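UDP-glucose 4-epimerase (Brucella ovis, PDB 4WOK) probably interconverts UDP-glucose and UDP-galactose by inverting the sugar at C4, using a tightly bound NAD as the hydride carrier. Local coordinates at residues T119-F124 against G170-A175; A184-E189 against I323-P328; V236-R241 against T314-L319. The protein carries 2 engineered substitutions. All coordinates share one frame; numbering follows the deposited sequence. Where two conformers were deposited one is given.

How the contacts relate
Along the chain, contact 1 closes before the other two open. It joins strands 121-125 and 172-177 in the parallel Rossmann sheet. Its centre lies about 31 Å from that of contact 2, on the opposite side of the chain's centre, and about 23 Å from that of contact 3. Contacts 2 and 3 have centres about 12 Å apart and touch where A184 and D185 pack on V236 and T237. Contact 3 is nested inside the loop closed by contact 2. Helix 236-251 starts in contact 3, and its later turns pack on contact 1. Contacts 2 and 3 join residues 314-328 to the loop after strand 180-182 and to helix 236-251, which packs on helix 22-33.

Contact 1: T119-F124 against G170-A175; sequences TQNVIF and GLRYVA
R172 and Q120 bury the most surface here, and they meet as two stacked flat groups. The amide of Q120 lies over one face of the R172 guanidinium, with planes 15° apart. Q120 CD sits toward the rim of that face, 3.1 Å from R172 NH1. The two side chains cross at about a right angle. Q120 also reaches back to the other backbone. Its OE1 takes a weak bond from R172 N at 3.0 Å. The contact from Q120 NE2 to G170 O is very short, at 2.5 Å, so its detail is doubtful.

The R172 chain bends at chi3 (-63°), which places NE near N121. NE bonds weakly to N121 OD1 at 3.1 Å, and NH2 adds a second weak bond to the same oxygen. A water accepts from N121 ND2 and, weakly, from R172 NH2. N121 ND2 also bonds to V78 O.

Further along, the strands run parallel. Ladder bonds join V122 N to R172 O, V174 N to V122 O and F124 N to V174 O, all within 2.8-3.1 Å. V174 lies beside I123 and points the same way; I123 CD1 is 3.9 Å from V174 CB. On the other face, A175 CB meets the edge of the F124 ring.

Helix 150-169 makes the beta-alpha-beta crossover between the two strands and packs on F124 and Y173. Helix 236-251 packs on N121 and I123. Strand 79-82 flanks one side of the pair and strand 257-260 the other, in a Rossmann sheet.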
loop_
_atom_site.group_PDB
_atom_site.type_symbol
_atom_site.label_atom_id
_atom_site.label_comp_id
_atom_site.label_asym_id
_atom_site.label_seq_id
_atom_site.Cartn_x
_atom_site.Cartn_y
_atom_site.Cartn_z
ATOM N N THR A 119 -11.885 -20.115 -5.896
ATOM C CA THR A 119 -10.882 -19.167 -6.337
ATOM C C THR A 119 -9.805 -19.144 -5.266
ATOM O O THR A 119 -10.041 -18.734 -4.150
ATOM C CB THR A 119 -11.473 -17.767 -6.565
ATOM O OG1 THR A 119 -12.412 -17.824 -7.646
ATOM C CG2 THR A 119 -10.367 -16.776 -6.914
ATOM N N GLN A 120 -8.605 -19.580 -5.613
ATOM C CA GLN A 120 -7.678 -20.038 -4.591
ATOM C C GLN A 120 -6.636 -19.067 -4.061
ATOM O O GLN A 120 -6.359 -19.053 -2.862
ATOM C CB GLN A 120 -6.929 -21.270 -5.113
ATOM C CG GLN A 120 -7.288 -22.528 -4.360
ATOM C CD GLN A 120 -6.746 -22.527 -2.947
ATOM O OE1 GLN A 120 -6.082 -21.580 -2.521
ATOM N NE2 GLN A 120 -7.016 -23.601 -2.213
ATOM N N ASN A 121 -6.022 -18.286 -4.935
ATOM C CA ASN A 121 -4.820 -17.570 -4.534
ATOM C C ASN A 121 -5.038 -16.096 -4.154
ATOM O O ASN A 121 -5.283 -15.272 -5.024
ATOM C CB ASN A 121 -3.806 -17.664 -5.664
ATOM C CG ASN A 121 -3.386 -19.106 -5.935
ATOM O OD1 ASN A 121 -3.141 -19.868 -5.004
ATOM N ND2 ASN A 121 -3.318 -19.486 -7.205
ATOM N N VAL A 122 -4.901 -15.766 -2.868
ATOM C CA VAL A 122 -5.173 -14.392 -2.415
ATOM C C VAL A 122 -3.912 -13.654 -2.003
ATOM O O VAL A 122 -3.165 -14.102 -1.133
ATOM C CB VAL A 122 -6.174 -14.376 -1.243
ATOM C CG1 VAL A 122 -6.369 -12.947 -0.706
ATOM C CG2 VAL A 122 -7.506 -14.972 -1.699
ATOM N N ILE A 123 -3.673 -12.521 -2.652
ATOM C CA ILE A 123 -2.548 -11.673 -2.301
ATOM C C ILE A 123 -3.119 -10.465 -1.565
ATOM O O ILE A 123 -3.838 -9.672 -2.154
ATOM C CB ILE A 123 -1.756 -11.218 -3.536
ATOM C CG1 ILE A 123 -1.398 -12.415 -4.440
ATOM C CG2 ILE A 123 -0.533 -10.396 -3.115
ATOM C CD1 ILE A 123 -0.617 -13.471 -3.748
ATOM N N PHE A 124 -2.802 -10.346 -0.283
ATOM C CA PHE A 124 -3.423 -9.357 0.604
ATOM C C PHE A 124 -2.485 -8.192 0.884
ATOM O O PHE A 124 -1.374 -8.385 1.373
ATOM C CB PHE A 124 -3.828 -9.999 1.929
ATOM C CG PHE A 124 -4.438 -9.019 2.903
ATOM C CD1 PHE A 124 -5.639 -8.388 2.610
ATOM C CD2 PHE A 124 -3.794 -8.703 4.087
ATOM C CE1 PHE A 124 -6.203 -7.454 3.509
ATOM C CE2 PHE A 124 -4.343 -7.770 4.992
ATOM C CZ PHE A 124 -5.551 -7.153 4.698
ATOM N N GLY A 170 -8.488 -24.299 3.006
ATOM C CA GLY A 170 -7.353 -24.480 2.115
ATOM C C GLY A 170 -7.038 -23.271 1.243
ATOM O O GLY A 170 -6.398 -23.406 0.196
ATOM N N LEU A 171 -7.487 -22.085 1.645
ATOM C CA LEU A 171 -7.107 -20.896 0.895
ATOM C C LEU A 171 -5.587 -20.703 1.009
ATOM O O LEU A 171 -4.969 -20.994 2.034
ATOM C CB LEU A 171 -7.883 -19.653 1.371
ATOM C CG LEU A 171 -9.404 -19.639 1.108
ATOM C CD1 LEU A 171 -10.062 -18.289 1.491
ATOM C CD2 LEU A 171 -9.772 -19.997 -0.334
ATOM N N ARG A 172 -4.984 -20.272 -0.099
ATOM C CA ARG A 172 -3.549 -20.009 -0.139
ATOM C C ARG A 172 -3.319 -18.512 -0.263
ATOM O O ARG A 172 -4.027 -17.835 -1.016
ATOM C CB ARG A 172 -2.886 -20.743 -1.303
ATOM C CG ARG A 172 -3.054 -22.265 -1.234
ATOM C CD ARG A 172 -2.254 -22.989 -2.309
ATOM N NE ARG A 172 -2.693 -22.653 -3.662
ATOM C CZ ARG A 172 -3.662 -23.288 -4.317
ATOM N NH1 ARG A 172 -4.304 -24.302 -3.747
ATOM N NH2 ARG A 172 -3.988 -22.916 -5.550
ATOM N N TYR A 173 -2.335 -17.984 0.455
ATOM C CA TYR A 173 -2.199 -16.534 0.481
ATOM C C TYR A 173 -0.802 -16.037 0.731
ATOM O O TYR A 173 0.052 -16.756 1.232
ATOM C CB TYR A 173 -3.116 -15.933 1.556
ATOM C CG TYR A 173 -2.676 -16.254 2.963
ATOM C CD1 TYR A 173 -3.073 -17.433 3.579
ATOM C CD2 TYR A 173 -1.868 -15.376 3.681
ATOM C CE1 TYR A 173 -2.682 -17.733 4.869
ATOM C CE2 TYR A 173 -1.463 -15.669 4.967
ATOM C CZ TYR A 173 -1.877 -16.850 5.558
ATOM O OH TYR A 173 -1.484 -17.151 6.843
ATOM N N VAL A 174 -0.611 -14.767 0.396
ATOM C CA VAL A 174 0.586 -14.021 0.733
ATOM C C VAL A 174 0.099 -12.696 1.268
ATOM O O VAL A 174 -0.668 -12.005 0.591
ATOM C CB VAL A 174 1.504 -13.782 -0.475
ATOM C CG1 VAL A 174 2.683 -12.871 -0.098
ATOM C CG2 VAL A 174 2.008 -15.106 -1.046
ATOM N N ALA A 175 0.517 -12.356 2.479
ATOM C CA ALA A 175 0.206 -11.055 3.047
ATOM C C ALA A 175 1.443 -10.192 2.892
ATOM O O ALA A 175 2.545 -10.624 3.222
ATOM C CB ALA A 175 -0.211 -11.174 4.514
HETATM O O HOH W 1 -2.209 -22.193 -7.728
#

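Contact 2: A184-E189 against I323-P328; sequences ADIDGE and IRTAAP
No ring or other flat side-chain group lies between A184 and T325. A184 CB meets a backbone carbonyl instead, 3.6 Å from T325 O. The flat group that shapes the loop is the D185 carboxylate. D187 N approaches D185 OD2 from above the carboxylate plane, 59° out of it, at 2.9 Å. This is an Asx turn, and the other oxygen, OD1, forms a salt bridge with K29.

T325 carries the contact. Its OG1 sits between the backbone N and the carbonyl carbon (chi1 57°), and takes a hydrogen bond from A184 N at 3.1 Å, with an N-H...O angle of 152°. The same oxygen is bonded to T321 O, one turn back in the helix, and to H235 NE2. T325 OG1 therefore links the helix to two separate parts of the chain.

The loop after strand 180-182 is thus set against helix 319-326 at T325, near the C-terminal end of the chain. D185 to G188 form a type I beta turn, closed by G188 N to D185 O at 3.0 Å. G188 ends the turn with positive phi.

The apolar part is small. The CB of I186 points away from the helix, yet its CD1 returns to touch T325 CG2 at 3.6 Å. A water bridge from D185 O to T325 O is doubtful. A326, whose CB points away from the loop, packs on M205 of helix 200-209.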
loop_
_atom_site.group_PDB
_atom_site.type_symbol
_atom_site.label_atom_id
_atom_site.label_comp_id
_atom_site.label_asym_id
_atom_site.label_seq_id
_atom_site.Cartn_x
_atom_site.Cartn_y
_atom_site.Cartn_z
ATOM N N ALA A 184 5.398 7.376 -8.378
ATOM C CA ALA A 184 4.373 7.121 -9.381
ATOM C C ALA A 184 5.040 6.443 -10.564
ATOM O O ALA A 184 6.271 6.371 -10.620
ATOM C CB ALA A 184 3.684 8.414 -9.809
ATOM N N ASP A 185 4.232 5.938 -11.495
ATOM C CA ASP A 185 4.770 5.220 -12.650
ATOM C C ASP A 185 5.837 6.057 -13.360
ATOM O O ASP A 185 5.657 7.261 -13.554
ATOM C CB ASP A 185 3.669 4.853 -13.643
ATOM C CG ASP A 185 4.228 4.146 -14.863
ATOM O OD1 ASP A 185 4.553 2.944 -14.742
ATOM O OD2 ASP A 185 4.379 4.800 -15.921
ATOM N N ILE A 186 6.952 5.431 -13.732
ATOM C CA ILE A 186 8.079 6.183 -14.299
ATOM C C ILE A 186 7.687 6.982 -15.554
ATOM O O ILE A 186 8.247 8.052 -15.820
ATOM C CB ILE A 186 9.263 5.247 -14.631
ATOM C CG1 ILE A 186 10.455 6.045 -15.170
ATOM C CG2 ILE A 186 8.851 4.192 -15.626
ATOM C CD1 ILE A 186 11.055 7.003 -14.169
ATOM N N ASP A 187 6.702 6.496 -16.303
ATOM C CA ASP A 187 6.363 7.130 -17.569
ATOM C C ASP A 187 5.352 8.265 -17.442
ATOM O O ASP A 187 4.964 8.873 -18.440
ATOM C CB ASP A 187 5.878 6.074 -18.557
ATOM C CG ASP A 187 7.033 5.270 -19.138
ATOM O OD1 ASP A 187 8.102 5.875 -19.386
ATOM O OD2 ASP A 187 6.892 4.046 -19.327
ATOM N N GLY A 188 4.933 8.561 -16.213
ATOM C CA GLY A 188 4.211 9.793 -15.939
ATOM C C GLY A 188 2.701 9.872 -16.129
ATOM O O GLY A 188 2.112 10.912 -15.828
ATOM N N GLU A 189 2.057 8.804 -16.597
ATOM C CA GLU A 189 0.610 8.874 -16.860
ATOM C C GLU A 189 -0.287 8.283 -15.772
ATOM O O GLU A 189 -1.504 8.222 -15.944
ATOM C CB GLU A 189 0.271 8.181 -18.177
ATOM C CG GLU A 189 0.919 8.799 -19.409
ATOM C CD GLU A 189 0.479 8.104 -20.688
ATOM O OE1 GLU A 189 -0.588 7.443 -20.675
ATOM O OE2 GLU A 189 1.199 8.212 -21.705
ATOM N N ILE A 323 10.862 10.886 -5.648
ATOM C CA ILE A 323 10.519 12.299 -5.771
ATOM C C ILE A 323 10.280 12.696 -7.216
ATOM O O ILE A 323 9.284 13.336 -7.538
ATOM C CB ILE A 323 11.612 13.206 -5.198
ATOM C CG1 ILE A 323 11.739 12.988 -3.688
ATOM C CG2 ILE A 323 11.283 14.653 -5.513
ATOM C CD1 ILE A 323 10.433 13.104 -2.945
ATOM N N ARG A 324 11.211 12.313 -8.082
ATOM C CA ARG A 324 11.149 12.662 -9.492
ATOM C C ARG A 324 9.863 12.166 -10.176
ATOM O O ARG A 324 9.276 12.865 -11.006
ATOM C CB ARG A 324 12.375 12.092 -10.203
ATOM C CG ARG A 324 12.793 12.840 -11.441
ATOM C CD ARG A 324 14.012 12.190 -12.077
ATOM N NE ARG A 324 15.167 12.198 -11.183
ATOM C CZ ARG A 324 16.095 13.150 -11.175
ATOM N NH1 ARG A 324 16.009 14.177 -12.013
ATOM N NH2 ARG A 324 17.114 13.074 -10.331
ATOM N N THR A 325 9.412 10.966 -9.834
ATOM C CA THR A 325 8.248 10.422 -10.530
ATOM C C THR A 325 6.938 10.953 -9.958
ATOM O O THR A 325 5.947 11.045 -10.673
ATOM C CB THR A 325 8.239 8.871 -10.516
ATOM O OG1 THR A 325 8.271 8.384 -9.171
ATOM C CG2 THR A 325 9.455 8.358 -11.250
ATOM N N ALA A 326 6.931 11.329 -8.684
ATOM C CA ALA A 326 5.709 11.855 -8.074
ATOM C C ALA A 326 5.488 13.334 -8.394
ATOM O O ALA A 326 4.361 13.766 -8.629
ATOM C CB ALA A 326 5.740 11.646 -6.570
ATOM N N ALA A 327 6.575 14.101 -8.410
ATOM C CA ALA A 327 6.491 15.560 -8.510
ATOM C C ALA A 327 5.581 16.104 -9.632
ATOM O O ALA A 327 4.790 17.017 -9.381
ATOM C CB ALA A 327 7.897 16.140 -8.644
ATOM N N PRO A 328 5.668 15.554 -10.864
ATOM C CA PRO A 328 4.811 16.100 -11.930
ATOM C C PRO A 328 3.317 15.965 -11.683
ATOM O O PRO A 328 2.526 16.662 -12.323
ATOM C CB PRO A 328 5.216 15.269 -13.156
ATOM C CG PRO A 328 6.608 14.838 -12.864
ATOM C CD PRO A 328 6.611 14.554 -11.398
HETATM O O HOH W 2 5.832 10.479 -13.082
#

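Contact 3: V236-R241 against T314-L319; sequences VTDLAR and TVYSDL
D238 OD2 is gripped by S317 OG and Y316 N. S317 OG donates to OD2 at 2.6 Å and meets its anti lone pair. Y316 N comes on the syn side at 2.9 Å. T314 CB abuts the same oxygen, 3.3 Å from D238 OD2. The other oxygen, D238 OD1, also has two donors. V315 N meets it on the syn side at 2.9 Å, nearly straight (172°). R241 NH1 meets it on the anti side at 2.8 Å, as a salt bridge one helical turn on. V315 N and R241 NH1 come from the same face of the carboxylate plane. With four donors around it, this buried carboxylate is probably ionised. S317 OG in turn bonds to H235 N, and R241 NH1 to H313 O, so both grips have second partners.

Apolar atoms pack around this polar centre. V315 CG2 lies over one face of the R241 guanidinium, toward its rim, 3.8 Å from R241 NH1. It also lies over a face of the Y316 ring, toward the rim. The guanidinium and ring planes are 79° apart. T237 CG2 approaches Y316 CE2 obliquely at 3.5 Å.

The arrangement is a carboxylate in the first turn of a helix that takes up successive backbone amides of a facing loop. D318 then N-caps helix 319-326. In the two-domain fold of extended short-chain dehydrogenase/reductases, this ties a loop of the C-terminal region to helix 236-251, which packs beside helix 22-33 of the Rossmann part.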
loop_
_atom_site.group_PDB
_atom_site.type_symbol
_atom_site.label_atom_id
_atom_site.label_comp_id
_atom_site.label_asym_id
_atom_site.label_seq_id
_atom_site.Cartn_x
_atom_site.Cartn_y
_atom_site.Cartn_z
ATOM N N VAL A 236 5.743 2.823 -5.541
ATOM C CA VAL A 236 4.538 2.072 -5.883
ATOM C C VAL A 236 4.781 1.029 -6.989
ATOM O O VAL A 236 4.127 -0.024 -7.031
ATOM C CB VAL A 236 3.411 3.040 -6.303
ATOM C CG1 VAL A 236 3.843 3.871 -7.508
ATOM C CG2 VAL A 236 2.108 2.289 -6.572
ATOM N N THR A 237 5.725 1.305 -7.883
ATOM C CA THR A 237 6.040 0.330 -8.925
ATOM C C THR A 237 6.707 -0.896 -8.315
ATOM O O THR A 237 6.457 -2.029 -8.749
ATOM C CB THR A 237 6.937 0.931 -10.017
ATOM O OG1 THR A 237 6.262 2.052 -10.603
ATOM C CG2 THR A 237 7.219 -0.102 -11.105
ATOM N N ASP A 238 7.555 -0.675 -7.312
ATOM C CA ASP A 238 8.138 -1.778 -6.554
ATOM C C ASP A 238 7.036 -2.575 -5.851
ATOM O O ASP A 238 7.102 -3.798 -5.773
ATOM C CB ASP A 238 9.155 -1.267 -5.531
ATOM C CG ASP A 238 10.540 -1.039 -6.139
ATOM O OD1 ASP A 238 10.935 -1.831 -7.025
ATOM O OD2 ASP A 238 11.226 -0.070 -5.730
ATOM N N LEU A 239 6.027 -1.882 -5.335
ATOM C CA LEU A 239 4.895 -2.580 -4.708
ATOM C C LEU A 239 4.163 -3.425 -5.735
ATOM O O LEU A 239 3.818 -4.572 -5.460
ATOM C CB LEU A 239 3.929 -1.587 -4.039
ATOM C CG LEU A 239 4.464 -0.948 -2.758
ATOM C CD1 LEU A 239 3.555 0.180 -2.312
ATOM C CD2 LEU A 239 4.636 -1.979 -1.654
ATOM N N ALA A 240 3.924 -2.860 -6.914
ATOM C CA ALA A 240 3.309 -3.617 -8.004
ATOM C C ALA A 240 4.118 -4.883 -8.291
ATOM O O ALA A 240 3.576 -5.985 -8.330
ATOM C CB ALA A 240 3.198 -2.761 -9.259
ATOM N N ARG A 241 5.426 -4.713 -8.453
ATOM C CA ARG A 241 6.311 -5.851 -8.714
ATOM C C ARG A 241 6.152 -6.963 -7.667
ATOM O O ARG A 241 6.010 -8.138 -8.017
ATOM C CB ARG A 241 7.772 -5.384 -8.773
ATOM C CG ARG A 241 8.078 -4.417 -9.923
ATOM C CD ARG A 241 9.572 -4.003 -9.954
ATOM N NE ARG A 241 10.446 -5.166 -9.811
ATOM C CZ ARG A 241 11.243 -5.381 -8.768
ATOM N NH1 ARG A 241 11.310 -4.492 -7.787
ATOM N NH2 ARG A 241 11.987 -6.478 -8.716
ATOM N N THR A 314 13.771 -4.012 -4.021
ATOM C CA THR A 314 13.321 -2.765 -4.627
ATOM C C THR A 314 14.338 -2.307 -5.658
ATOM O O THR A 314 15.539 -2.445 -5.445
ATOM C CB THR A 314 13.119 -1.639 -3.588
ATOM O OG1 THR A 314 14.278 -1.526 -2.760
ATOM C CG2 THR A 314 11.912 -1.931 -2.715
ATOM N N VAL A 315 13.866 -1.775 -6.781
ATOM C CA VAL A 315 14.786 -1.211 -7.766
ATOM C C VAL A 315 14.398 0.216 -8.139
ATOM O O VAL A 315 15.110 0.867 -8.887
ATOM C CB VAL A 315 14.858 -2.067 -9.055
ATOM C CG1 VAL A 315 15.293 -3.489 -8.727
ATOM C CG2 VAL A 315 13.530 -2.072 -9.790
ATOM N N TYR A 316 13.279 0.704 -7.609
ATOM C CA TYR A 316 12.830 2.065 -7.912
ATOM C C TYR A 316 12.664 2.931 -6.663
ATOM O O TYR A 316 12.133 4.039 -6.739
ATOM C CB TYR A 316 11.490 2.042 -8.667
ATOM C CG TYR A 316 11.489 1.315 -9.997
ATOM C CD1 TYR A 316 12.202 1.804 -11.082
ATOM C CD2 TYR A 316 10.742 0.160 -10.177
ATOM C CE1 TYR A 316 12.192 1.147 -12.304
ATOM C CE2 TYR A 316 10.725 -0.502 -11.391
ATOM C CZ TYR A 316 11.446 -0.006 -12.452
ATOM O OH TYR A 316 11.427 -0.667 -13.662
ATOM N N SER A 317 13.102 2.434 -5.514
ATOM C CA SER A 317 12.739 3.085 -4.268
ATOM C C SER A 317 13.843 3.954 -3.662
ATOM O O SER A 317 13.829 4.241 -2.464
ATOM C CB SER A 317 12.279 2.038 -3.260
ATOM O OG SER A 317 11.054 1.450 -3.676
ATOM N N ASP A 318 14.788 4.390 -4.487
ATOM C CA ASP A 318 15.705 5.438 -4.058
ATOM C C ASP A 318 14.919 6.753 -3.981
ATOM O O ASP A 318 14.006 6.979 -4.777
ATOM C CB ASP A 318 16.892 5.548 -5.018
ATOM C CG ASP A 318 16.454 5.649 -6.463
ATOM O OD1 ASP A 318 16.013 4.623 -7.033
ATOM O OD2 ASP A 318 16.548 6.759 -7.024
ATOM N N LEU A 319 15.249 7.604 -3.015
ATOM C CA LEU A 319 14.485 8.835 -2.793
ATOM C C LEU A 319 14.332 9.657 -4.070
ATOM O O LEU A 319 13.249 10.150 -4.381
ATOM C CB LEU A 319 15.146 9.683 -1.707
ATOM C CG LEU A 319 14.408 10.980 -1.376
ATOM C CD1 LEU A 319 12.969 10.700 -0.949
ATOM C CD2 LEU A 319 15.152 11.748 -0.299
#